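Local coordinates for protein histidine kinase (Synechocystis sp., PDB 5DFY) that probably acts as a light-regulated kinase that transfers phosphate from ATP to protein histidine, here represented by one GAF domain binding phycocyanobilin, at residues 104-109 against 137-142; 128-133 against 149-154; 58-63 against 86-91. One frame throughout, in Å; residues are numbered along the deposited sequence. Where two conformers were deposited one is given.

Contact 1: residues 104-109 against 137-142; sequences PLWQDT and DCHLDN. With CYC (phycocyanobilin), chain B.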
loop_
_atom_site.group_PDB
_atom_site.type_symbol
_atom_site.label_atom_id
_atom_site.label_comp_id
_atom_site.label_asym_id
_atom_site.label_seq_id
_atom_site.Cartn_x
_atom_site.Cartn_y
_atom_site.Cartn_z
ATOM N N PRO A 104 -1.527 -4.765 28.393
ATOM C CA PRO A 104 -0.546 -3.956 29.103
ATOM C C PRO A 104 0.149 -2.977 28.178
ATOM O O PRO A 104 0.058 -3.121 26.955
ATOM C CB PRO A 104 0.451 -4.984 29.621
ATOM C CG PRO A 104 0.368 -6.102 28.616
ATOM C CD PRO A 104 -1.074 -6.157 28.223
ATOM N N LEU A 105 0.826 -2.001 28.768
ATOM C CA LEU A 105 1.622 -1.039 28.014
ATOM C C LEU A 105 3.071 -1.484 27.932
ATOM O O LEU A 105 3.648 -1.970 28.899
ATOM C CB LEU A 105 1.561 0.342 28.659
ATOM C CG LEU A 105 0.167 0.930 28.756
ATOM C CD1 LEU A 105 0.237 2.206 29.568
ATOM C CD2 LEU A 105 -0.423 1.186 27.372
ATOM N N TRP A 106 3.652 -1.319 26.756
ATOM C CA TRP A 106 5.079 -1.520 26.571
ATOM C C TRP A 106 5.612 -0.178 26.088
ATOM O O TRP A 106 5.475 0.180 24.913
ATOM C CB TRP A 106 5.336 -2.658 25.586
ATOM C CG TRP A 106 6.765 -2.981 25.299
ATOM C CD1 TRP A 106 7.860 -2.177 25.467
ATOM C CD2 TRP A 106 7.255 -4.212 24.759
ATOM N NE1 TRP A 106 8.997 -2.837 25.057
ATOM C CE2 TRP A 106 8.649 -4.084 24.616
ATOM C CE3 TRP A 106 6.641 -5.409 24.370
ATOM C CZ2 TRP A 106 9.437 -5.105 24.113
ATOM C CZ3 TRP A 106 7.430 -6.426 23.874
ATOM C CH2 TRP A 106 8.810 -6.269 23.745
ATOM N N GLN A 107 6.147 0.530 26.914
ATOM C CA GLN A 107 6.529 1.905 26.644
ATOM C C GLN A 107 7.968 1.932 26.210
ATOM O O GLN A 107 8.869 2.254 26.988
ATOM C CB GLN A 107 6.320 2.770 27.875
ATOM C CG GLN A 107 4.867 2.923 28.237
ATOM C CD GLN A 107 4.677 3.720 29.498
ATOM O OE1 GLN A 107 5.568 3.780 30.349
ATOM N NE2 GLN A 107 3.508 4.348 29.628
ATOM N N ASP A 108 8.123 1.716 25.034
ATOM C CA ASP A 108 9.460 1.614 24.516
ATOM C C ASP A 108 9.965 2.971 24.040
ATOM O O ASP A 108 9.625 3.455 22.953
ATOM C CB ASP A 108 9.530 0.601 23.389
ATOM C CG ASP A 108 10.929 0.193 23.119
ATOM O OD1 ASP A 108 11.668 1.013 22.529
ATOM O OD2 ASP A 108 11.295 -0.920 23.511
ATOM N N THR A 109 10.796 3.578 24.873
ATOM C CA THR A 109 11.305 4.907 24.591
ATOM C C THR A 109 12.144 4.929 23.313
ATOM O O THR A 109 12.163 5.925 22.605
ATOM C CB THR A 109 12.137 5.421 25.782
ATOM O OG1 THR A 109 13.127 4.450 26.125
ATOM C CG2 THR A 109 11.252 5.616 26.978
ATOM N N ASP A 137 18.864 -2.784 30.166
ATOM C CA ASP A 137 18.066 -3.406 31.223
ATOM C C ASP A 137 16.574 -3.083 31.157
ATOM O O ASP A 137 15.749 -3.963 31.365
ATOM C CB ASP A 137 18.605 -2.997 32.592
ATOM C CG ASP A 137 19.845 -3.776 32.983
ATOM O OD1 ASP A 137 20.394 -4.510 32.132
ATOM O OD2 ASP A 137 20.275 -3.648 34.147
ATOM N N CYS A 138 16.211 -1.840 30.877
ATOM C CA CYS A 138 14.791 -1.493 30.856
ATOM C C CYS A 138 14.062 -2.292 29.766
ATOM O O CYS A 138 12.877 -2.587 29.902
ATOM C CB CYS A 138 14.593 0.013 30.646
ATOM S SG CYS A 138 15.257 0.682 29.107
ATOM N N HIS A 139 14.788 -2.641 28.708
ATOM C CA HIS A 139 14.234 -3.386 27.573
ATOM C C HIS A 139 14.103 -4.861 27.972
ATOM O O HIS A 139 13.026 -5.453 27.828
ATOM C CB HIS A 139 15.136 -3.188 26.343
ATOM C CG HIS A 139 14.662 -3.864 25.093
ATOM N ND1 HIS A 139 15.474 -4.008 23.992
ATOM C CD2 HIS A 139 13.462 -4.392 24.748
ATOM C CE1 HIS A 139 14.807 -4.622 23.028
ATOM N NE2 HIS A 139 13.582 -4.860 23.459
ATOM N N LEU A 140 15.191 -5.428 28.494
ATOM C CA LEU A 140 15.189 -6.814 28.961
ATOM C C LEU A 140 14.125 -7.042 30.025
ATOM O O LEU A 140 13.500 -8.102 30.066
ATOM C CB LEU A 140 16.574 -7.197 29.509
ATOM C CG LEU A 140 16.721 -8.637 30.001
ATOM C CD1 LEU A 140 16.251 -9.625 28.947
ATOM C CD2 LEU A 140 18.165 -8.944 30.401
ATOM N N ASP A 141 13.906 -6.055 30.890
ATOM C CA ASP A 141 12.909 -6.200 31.941
ATOM C C ASP A 141 11.535 -6.374 31.329
ATOM O O ASP A 141 10.733 -7.168 31.818
ATOM C CB ASP A 141 12.905 -5.000 32.892
ATOM C CG ASP A 141 14.168 -4.919 33.753
ATOM O OD1 ASP A 141 14.880 -5.942 33.896
ATOM O OD2 ASP A 141 14.441 -3.821 34.291
ATOM N N ASN A 142 11.250 -5.635 30.260
ATOM C CA ASN A 142 9.949 -5.763 29.633
ATOM C C ASN A 142 9.835 -7.071 28.871
ATOM O O ASN A 142 8.772 -7.670 28.851
ATOM C CB ASN A 142 9.666 -4.576 28.712
ATOM C CG ASN A 142 8.835 -3.505 29.394
ATOM O OD1 ASN A 142 8.128 -3.777 30.365
ATOM N ND2 ASN A 142 8.911 -2.285 28.887
HETATM C CHA CYC B . 14.878 -1.627 21.139
HETATM N NA CYC B . 12.442 -2.214 21.554
HETATM C C1A CYC B . 13.701 -2.173 20.798
HETATM C C2A CYC B . 13.445 -2.902 19.510
HETATM C C3A CYC B . 12.078 -3.369 19.496
HETATM C C4A CYC B . 11.464 -2.951 20.767
HETATM C CMA CYC B . 11.442 -4.128 18.361
HETATM C CAA CYC B . 14.467 -3.031 18.395
HETATM C CBA CYC B . 14.329 -1.671 17.676
HETATM C CGA CYC B . 15.299 -1.404 16.526
HETATM O O1A CYC B . 16.308 -2.133 16.396
HETATM O O2A CYC B . 15.117 -0.435 15.710
HETATM C CHB CYC B . 10.067 -3.102 21.262
HETATM N NB CYC B . 9.643 -5.440 20.455
HETATM C C1B CYC B . 9.247 -4.079 20.912
HETATM C C2B CYC B . 7.781 -4.010 20.944
HETATM C C3B CYC B . 7.265 -5.249 20.541
HETATM C C4B CYC B . 8.377 -6.181 20.250
HETATM C CMB CYC B . 7.014 -2.772 21.356
HETATM C CAB CYC B . 5.793 -5.623 20.424
HETATM C CBB CYC B . 5.424 -5.843 18.964
HETATM O OB CYC B . 8.342 -7.332 19.885
HETATM N NC CYC B . 12.361 -0.552 25.901
HETATM C C1C CYC B . 11.618 -0.710 26.878
HETATM C C2C CYC B . 12.158 0.290 28.168
HETATM C C3C CYC B . 12.863 1.227 27.592
HETATM C C4C CYC B . 13.444 0.494 26.272
HETATM C CMC CYC B . 10.941 0.757 29.047
HETATM C CAC CYC B . 14.076 1.901 28.444
HETATM C CBC CYC B . 13.479 2.815 29.489
HETATM O OC CYC B . 10.652 -1.443 26.952
HETATM C CHD CYC B . 14.556 0.840 25.608
HETATM N ND CYC B . 14.238 -0.498 23.429
HETATM C C1D CYC B . 14.994 0.202 24.329
HETATM C C2D CYC B . 16.288 0.250 23.896
HETATM C C3D CYC B . 16.347 -0.410 22.713
HETATM C C4D CYC B . 15.067 -0.873 22.423
HETATM C CMD CYC B . 17.404 0.959 24.650
HETATM C CAD CYC B . 17.576 -0.607 21.861
HETATM C CBD CYC B . 18.166 -1.985 22.081
HETATM C CGD CYC B . 18.697 -2.096 23.500
HETATM O O1D CYC B . 18.121 -2.822 24.355
HETATM O O2D CYC B . 19.726 -1.455 23.851
HETATM O O HOH W 1 6.712 -0.185 29.953
#
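The carbonyl oxygen OC of phycocyanobilin is gripped from both segments. Asn142 sends ND2 to OC over 2.7 Å in a nearly straight bond (165°), and Trp106 adds a weak, bent bond from its indole NE1 at 2.9 Å. An amide suits this place because its other end is also used: OD1 of Asn142 accepts from Arg145, which fixes which way the amide is turned. Beside OC, the carboxylate of Asp108 collects ring N-H groups of the bilin. Its OD2 accepts from NC at 2.6 Å and from ND at 3.0 Å, the latter bond almost linear (174°), with the inner nitrogen NA also close by, so a single oxygen holds two rings of the bilin together. An anion here would probably stabilise a protonated, positively charged chromophore. Trp106 has CG anti to its backbone N (chi1 -180°), which lays the indole between the pigment and the helix. One face covers the ring carrying NB, the terminal lactam ring, whose equivalent turns on photoconversion in related bilin photoreceptors. Over the opposite face stands Asn142 CB, 4.3 Å from the centroid of the five-membered ring, a CH-pi contact. His139 meets the indole at its edge, CD2 lying 4.1 Å from Trp106 CZ2; the imidazole spreads one face over the inner pyrroles while ND1 donates to the propionate oxygen O1D at 2.9 Å. Cys138 completes the attachment with a thioether from SG to CAC. Loop 104-109, reached after strand 82-89, thus lines one side of the bilin and helix 137-145 another. Arg145 of that helix also binds Leu105 O, Leu143 and Phe146 pack on Trp106, and Asp108, through OD1 and the N of Leu111, caps the start of helix 109-113.

Contact 2: residues 128-133 against 149-154; sequences GDVETA and RAFLTV. With CYC (phycocyanobilin), chain B.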
loop_
_atom_site.group_PDB
_atom_site.type_symbol
_atom_site.label_atom_id
_atom_site.label_comp_id
_atom_site.label_asym_id
_atom_site.label_seq_id
_atom_site.Cartn_x
_atom_site.Cartn_y
_atom_site.Cartn_z
ATOM N N GLY A 128 17.364 -14.725 19.069
ATOM C CA GLY A 128 17.192 -16.102 19.486
ATOM C C GLY A 128 17.182 -16.334 20.988
ATOM O O GLY A 128 16.622 -17.319 21.450
ATOM N N ASP A 129 17.803 -15.443 21.745
ATOM C CA ASP A 129 17.813 -15.540 23.204
ATOM C C ASP A 129 17.980 -14.155 23.773
ATOM O O ASP A 129 19.056 -13.561 23.665
ATOM C CB ASP A 129 18.938 -16.462 23.685
ATOM C CG ASP A 129 18.839 -16.781 25.150
ATOM O OD1 ASP A 129 18.166 -16.045 25.890
ATOM O OD2 ASP A 129 19.441 -17.800 25.563
ATOM N N VAL A 130 16.923 -13.604 24.361
ATOM C CA VAL A 130 16.989 -12.248 24.854
ATOM C C VAL A 130 18.057 -12.113 25.941
ATOM O O VAL A 130 18.548 -11.023 26.179
ATOM C CB VAL A 130 15.644 -11.753 25.418
ATOM C CG1 VAL A 130 14.560 -11.756 24.318
ATOM C CG2 VAL A 130 15.211 -12.572 26.633
ATOM N N GLU A 131 18.398 -13.216 26.593
ATOM C CA GLU A 131 19.325 -13.153 27.718
ATOM C C GLU A 131 20.762 -12.942 27.258
ATOM O O GLU A 131 21.599 -12.484 28.041
ATOM C CB GLU A 131 19.217 -14.427 28.560
ATOM C CG GLU A 131 17.874 -14.544 29.291
ATOM C CD GLU A 131 17.643 -13.446 30.324
ATOM O OE1 GLU A 131 18.632 -12.905 30.865
ATOM O OE2 GLU A 131 16.465 -13.114 30.597
ATOM N N THR A 132 21.045 -13.256 26.000
ATOM C CA THR A 132 22.401 -13.123 25.472
ATOM C C THR A 132 22.523 -12.010 24.430
ATOM O O THR A 132 23.535 -11.913 23.728
ATOM C CB THR A 132 22.876 -14.442 24.848
ATOM O OG1 THR A 132 22.131 -14.719 23.655
ATOM C CG2 THR A 132 22.714 -15.585 25.819
ATOM N N ALA A 133 21.513 -11.152 24.340
ATOM C CA ALA A 133 21.434 -10.200 23.236
ATOM C C ALA A 133 22.113 -8.872 23.544
ATOM O O ALA A 133 22.267 -8.034 22.659
ATOM C CB ALA A 133 19.973 -9.956 22.860
ATOM N N ARG A 149 11.333 -15.082 25.509
ATOM C CA ARG A 149 12.691 -15.606 25.530
ATOM C C ARG A 149 13.393 -15.415 24.191
ATOM O O ARG A 149 14.611 -15.314 24.135
ATOM C CB ARG A 149 12.685 -17.083 25.889
ATOM C CG ARG A 149 14.076 -17.714 25.987
ATOM C CD ARG A 149 14.901 -17.116 27.136
ATOM N NE ARG A 149 16.227 -17.708 27.137
ATOM C CZ ARG A 149 16.506 -18.904 27.651
ATOM N NH1 ARG A 149 15.563 -19.630 28.247
ATOM N NH2 ARG A 149 17.739 -19.376 27.570
ATOM N N ALA A 150 12.611 -15.416 23.112
ATOM C CA ALA A 150 13.134 -15.267 21.741
ATOM C C ALA A 150 12.062 -14.539 20.957
ATOM O O ALA A 150 10.890 -14.757 21.217
ATOM C CB ALA A 150 13.429 -16.602 21.091
ATOM N N PHE A 151 12.430 -13.665 20.018
ATOM C CA PHE A 151 11.397 -12.969 19.246
ATOM C C PHE A 151 11.819 -12.702 17.826
ATOM O O PHE A 151 12.996 -12.590 17.518
ATOM C CB PHE A 151 10.978 -11.654 19.921
ATOM C CG PHE A 151 12.021 -10.573 19.947
ATOM C CD1 PHE A 151 12.180 -9.713 18.864
ATOM C CD2 PHE A 151 12.799 -10.369 21.076
ATOM C CE1 PHE A 151 13.127 -8.695 18.887
ATOM C CE2 PHE A 151 13.747 -9.345 21.113
ATOM C CZ PHE A 151 13.915 -8.507 20.017
ATOM N N LEU A 152 10.819 -12.563 16.978
ATOM C CA LEU A 152 11.014 -12.177 15.596
ATOM C C LEU A 152 9.959 -11.098 15.321
ATOM O O LEU A 152 8.759 -11.395 15.340
ATOM C CB LEU A 152 10.855 -13.382 14.685
ATOM C CG LEU A 152 10.779 -13.160 13.175
ATOM C CD1 LEU A 152 11.832 -12.250 12.661
ATOM C CD2 LEU A 152 10.814 -14.501 12.484
ATOM N N THR A 153 10.386 -9.851 15.109
ATOM C CA THR A 153 9.448 -8.751 15.007
ATOM C C THR A 153 9.710 -8.026 13.693
ATOM O O THR A 153 10.838 -7.656 13.393
ATOM C CB THR A 153 9.554 -7.831 16.255
ATOM O OG1 THR A 153 9.198 -8.611 17.408
ATOM C CG2 THR A 153 8.624 -6.636 16.173
ATOM N N VAL A 154 8.648 -7.886 12.899
ATOM C CA VAL A 154 8.727 -7.337 11.536
ATOM C C VAL A 154 7.777 -6.156 11.388
ATOM O O VAL A 154 6.836 -5.999 12.159
ATOM C CB VAL A 154 8.406 -8.396 10.478
ATOM C CG1 VAL A 154 9.308 -9.582 10.616
ATOM C CG2 VAL A 154 6.962 -8.847 10.564
HETATM C CHA CYC B . 14.878 -1.627 21.139
HETATM N NA CYC B . 12.442 -2.214 21.554
HETATM C C1A CYC B . 13.701 -2.173 20.798
HETATM C C2A CYC B . 13.445 -2.902 19.510
HETATM C C3A CYC B . 12.078 -3.369 19.496
HETATM C C4A CYC B . 11.464 -2.951 20.767
HETATM C CMA CYC B . 11.442 -4.128 18.361
HETATM C CAA CYC B . 14.467 -3.031 18.395
HETATM C CBA CYC B . 14.329 -1.671 17.676
HETATM C CGA CYC B . 15.299 -1.404 16.526
HETATM O O1A CYC B . 16.308 -2.133 16.396
HETATM O O2A CYC B . 15.117 -0.435 15.710
HETATM C CHB CYC B . 10.067 -3.102 21.262
HETATM N NB CYC B . 9.643 -5.440 20.455
HETATM C C1B CYC B . 9.247 -4.079 20.912
HETATM C C2B CYC B . 7.781 -4.010 20.944
HETATM C C3B CYC B . 7.265 -5.249 20.541
HETATM C C4B CYC B . 8.377 -6.181 20.250
HETATM C CMB CYC B . 7.014 -2.772 21.356
HETATM C CAB CYC B . 5.793 -5.623 20.424
HETATM C CBB CYC B . 5.424 -5.843 18.964
HETATM O OB CYC B . 8.342 -7.332 19.885
HETATM N NC CYC B . 12.361 -0.552 25.901
HETATM C C1C CYC B . 11.618 -0.710 26.878
HETATM C C2C CYC B . 12.158 0.290 28.168
HETATM C C3C CYC B . 12.863 1.227 27.592
HETATM C C4C CYC B . 13.444 0.494 26.272
HETATM C CMC CYC B . 10.941 0.757 29.047
HETATM C CAC CYC B . 14.076 1.901 28.444
HETATM C CBC CYC B . 13.479 2.815 29.489
HETATM O OC CYC B . 10.652 -1.443 26.952
HETATM C CHD CYC B . 14.556 0.840 25.608
HETATM N ND CYC B . 14.238 -0.498 23.429
HETATM C C1D CYC B . 14.994 0.202 24.329
HETATM C C2D CYC B . 16.288 0.250 23.896
HETATM C C3D CYC B . 16.347 -0.410 22.713
HETATM C C4D CYC B . 15.067 -0.873 22.423
HETATM C CMD CYC B . 17.404 0.959 24.650
HETATM C CAD CYC B . 17.576 -0.607 21.861
HETATM C CBD CYC B . 18.166 -1.985 22.081
HETATM C CGD CYC B . 18.697 -2.096 23.500
HETATM O O1D CYC B . 18.121 -2.822 24.355
HETATM O O2D CYC B . 19.726 -1.455 23.851
#
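Arg149 bends to take hold of Asp129. From CB the chain runs out with CG anti to the backbone N, then bends at chi2 (65°), and that turn carries CD to within 3.7 Å of Asp129 OD1. NE of Arg149 follows with a nearly straight bond to Asp129 OD1 (2.8 Å, 172°), and at the tip NH2 reaches Asp129 OD2 at 3.1 Å. The grip is a side-on, two-nitrogen salt bridge. It is not coplanar: OD1 lies in the guanidinium plane, yet the two planes are 55° apart and both carboxylate oxygens are met from above their own plane. On the opposite face of that plane OD1 accepts a second donor, the backbone N of Glu131 at 2.9 Å, closing an Asx turn; an aspartate is short enough to serve turn and arginine together. Glu131 itself directs its carboxylate to Arg144. The Arg149 backbone joins in, its O accepting from Val130 N at 2.9 Å. Further along, Val130 CG1 touches the edge of the Phe151 ring, 3.9 Å from CD2, and Ala150, small enough for this close approach, places CB 3.3 Å from Gly128 O. Thr153, deeper in the strand, hydrogen-bonds the bilin oxygen OB through OG1. Segment 128-133 leads from the outermost strand 125-127 toward helix 137-145. Strand 150-158 lies between strands 125-127 and 161-170, opening with a classic beta bulge where Arg149 and Ala150 both face Gln170, while Leu152 packs on helix 179-203.

Contact 3: residues 58-63 against 86-91; sequences TSDEVR and HESVAQ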
loop_
_atom_site.group_PDB
_atom_site.type_symbol
_atom_site.label_atom_id
_atom_site.label_comp_id
_atom_site.label_asym_id
_atom_site.label_seq_id
_atom_site.Cartn_x
_atom_site.Cartn_y
_atom_site.Cartn_z
ATOM N N THR A 58 -4.612 -13.366 10.908
ATOM C CA THR A 58 -3.181 -13.265 10.680
ATOM C C THR A 58 -2.406 -13.807 11.866
ATOM O O THR A 58 -1.455 -14.562 11.693
ATOM C CB THR A 58 -2.741 -11.803 10.419
ATOM O OG1 THR A 58 -3.315 -11.349 9.189
ATOM C CG2 THR A 58 -1.222 -11.702 10.334
ATOM N N SER A 59 -2.802 -13.427 13.066
ATOM C CA SER A 59 -2.047 -13.766 14.268
ATOM C C SER A 59 -2.076 -15.277 14.489
ATOM O O SER A 59 -1.068 -15.890 14.815
ATOM C CB SER A 59 -2.609 -13.048 15.501
ATOM O OG SER A 59 -2.505 -11.630 15.375
ATOM N N ASP A 60 -3.268 -15.861 14.323
ATOM C CA ASP A 60 -3.419 -17.307 14.471
ATOM C C ASP A 60 -2.642 -18.050 13.384
ATOM O O ASP A 60 -2.056 -19.106 13.634
ATOM C CB ASP A 60 -4.892 -17.734 14.398
ATOM C CG ASP A 60 -5.709 -17.320 15.620
ATOM O OD1 ASP A 60 -5.145 -16.904 16.665
ATOM O OD2 ASP A 60 -6.955 -17.438 15.536
ATOM N N GLU A 61 -2.626 -17.501 12.169
ATOM C CA GLU A 61 -1.872 -18.100 11.081
ATOM C C GLU A 61 -0.370 -18.126 11.397
ATOM O O GLU A 61 0.285 -19.156 11.218
ATOM C CB GLU A 61 -2.159 -17.343 9.770
ATOM C CG GLU A 61 -1.328 -17.810 8.569
ATOM C CD GLU A 61 -1.555 -16.956 7.312
ATOM O OE1 GLU A 61 -1.701 -15.715 7.422
ATOM O OE2 GLU A 61 -1.576 -17.539 6.209
ATOM N N VAL A 62 0.163 -17.009 11.889
ATOM C CA VAL A 62 1.571 -16.947 12.262
ATOM C C VAL A 62 1.884 -17.996 13.322
ATOM O O VAL A 62 2.869 -18.724 13.220
ATOM C CB VAL A 62 1.960 -15.555 12.766
ATOM C CG1 VAL A 62 3.376 -15.558 13.313
ATOM C CG2 VAL A 62 1.793 -14.539 11.647
ATOM N N ARG A 63 1.043 -18.073 14.346
ATOM C CA ARG A 63 1.338 -18.942 15.472
ATOM C C ARG A 63 1.323 -20.385 14.988
ATOM O O ARG A 63 2.161 -21.186 15.398
ATOM C CB ARG A 63 0.339 -18.742 16.613
ATOM C CG ARG A 63 0.746 -19.548 17.863
ATOM C CD ARG A 63 0.072 -19.044 19.127
ATOM N NE ARG A 63 -1.379 -19.195 19.122
ATOM C CZ ARG A 63 -2.033 -20.316 19.435
ATOM N NH1 ARG A 63 -1.370 -21.419 19.751
ATOM N NH2 ARG A 63 -3.359 -20.327 19.427
ATOM N N HIS A 86 -3.957 -6.967 19.242
ATOM C CA HIS A 86 -4.346 -8.368 19.147
ATOM C C HIS A 86 -3.249 -9.299 19.620
ATOM O O HIS A 86 -2.067 -9.019 19.474
ATOM C CB HIS A 86 -4.743 -8.751 17.721
ATOM C CG HIS A 86 -5.551 -10.004 17.657
ATOM N ND1 HIS A 86 -6.927 -10.009 17.708
ATOM C CD2 HIS A 86 -5.176 -11.306 17.613
ATOM C CE1 HIS A 86 -7.364 -11.254 17.667
ATOM N NE2 HIS A 86 -6.319 -12.059 17.610
ATOM N N GLU A 87 -3.685 -10.423 20.188
ATOM C CA GLU A 87 -2.812 -11.478 20.690
ATOM C C GLU A 87 -3.336 -12.838 20.250
ATOM O O GLU A 87 -4.534 -13.114 20.353
ATOM C CB GLU A 87 -2.734 -11.420 22.220
ATOM C CG GLU A 87 -2.000 -12.588 22.864
ATOM C CD GLU A 87 -2.052 -12.510 24.379
ATOM O OE1 GLU A 87 -3.125 -12.136 24.918
ATOM O OE2 GLU A 87 -1.020 -12.795 25.017
ATOM N N SER A 88 -2.447 -13.702 19.774
ATOM C CA SER A 88 -2.731 -15.124 19.642
ATOM C C SER A 88 -1.729 -15.835 20.542
ATOM O O SER A 88 -0.531 -15.655 20.382
ATOM C CB SER A 88 -2.598 -15.601 18.191
ATOM O OG SER A 88 -2.839 -16.986 18.040
ATOM N N VAL A 89 -2.214 -16.626 21.494
ATOM C CA VAL A 89 -1.331 -17.275 22.440
ATOM C C VAL A 89 -1.804 -18.695 22.743
ATOM O O VAL A 89 -3.016 -18.959 22.813
ATOM C CB VAL A 89 -1.231 -16.440 23.735
ATOM C CG1 VAL A 89 -2.583 -16.302 24.442
ATOM C CG2 VAL A 89 -0.191 -17.008 24.696
ATOM N N ALA A 90 -0.845 -19.612 22.895
ATOM C CA ALA A 90 -1.176 -20.990 23.269
ATOM C C ALA A 90 -1.696 -21.011 24.706
ATOM O O ALA A 90 -1.290 -20.197 25.537
ATOM C CB ALA A 90 0.033 -21.896 23.123
ATOM N N GLN A 91 -2.591 -21.944 24.993
ATOM C CA GLN A 91 -3.308 -21.951 26.267
ATOM C C GLN A 91 -2.405 -22.104 27.501
ATOM O O GLN A 91 -2.799 -21.698 28.614
ATOM C CB GLN A 91 -4.357 -23.056 26.289
ATOM C CG GLN A 91 -3.788 -24.432 26.342
ATOM C CD GLN A 91 -4.886 -25.484 26.285
ATOM O OE1 GLN A 91 -5.777 -25.510 27.132
ATOM N NE2 GLN A 91 -4.833 -26.330 25.275
HETATM O O HOH W 2 -6.199 -14.712 17.983
#
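Ser88 stands between two charged side chains of helix 50-66, which packs on the outermost strand 82-89 of the antiparallel GAF-domain sheet. The short axes approach to 7.6 Å and cross at -31°, so helix and strand run in roughly the same direction. With OG anti to its backbone N, Ser88 points its hydroxyl at the helix and donates to Asp60 OD1 at 2.7 Å, on the lone pair away from the other oxygen. The same OG accepts from Arg63 NE at 2.9 Å (169°), nearly in the guanidinium plane. A serine suits this position because one small hydroxyl can link the acid to the base, three residues apart on the helix. The Arg63 chain bends at chi3 (64°), which turns one guanidinium face onto the backbone: the carbonyl carbon of Val89 sits over its centre and NH1 rests 3.5 Å from Ala90 CA. With an alanine in place of Arg63, Ser88 OG would probably be left without its charged donor and the Val89-Ala90 backbone without its flat cover. Nearby, the small Ser59 brings the helix close, its CB 3.7 Å from Ser88 CB, while in the conformer given its OG bonds back to Phe55 O. His86, held at ND1 by Gln52, meets a water in its ring plane; that water lies 2.7 Å from His86 NE2 and donates to Asp60 OD1 at 2.8 Å.

How the contacts relate
All three contacts belong to one GAF domain, but only contacts 1 and 2 touch the bilin. Contact 1 is the most buried, with chemistry devoted to the pigment: a thioether, ring N-H groups on a carboxylate, and a covering indole. Contact 2 is partly buried and changes character along its length, from a salt bridge at the loop to a threonine on the chromophore; it adjoins contact 1 where Leu140 CD1 packs near Val130 O. Contact 3, also partly buried, does not touch the others. It shares the sheet with contact 2, though at outermost strand 82-89, whereas contact 2 uses the inner strand 150-158, and joins strand to helix through a serine, two charges and a water.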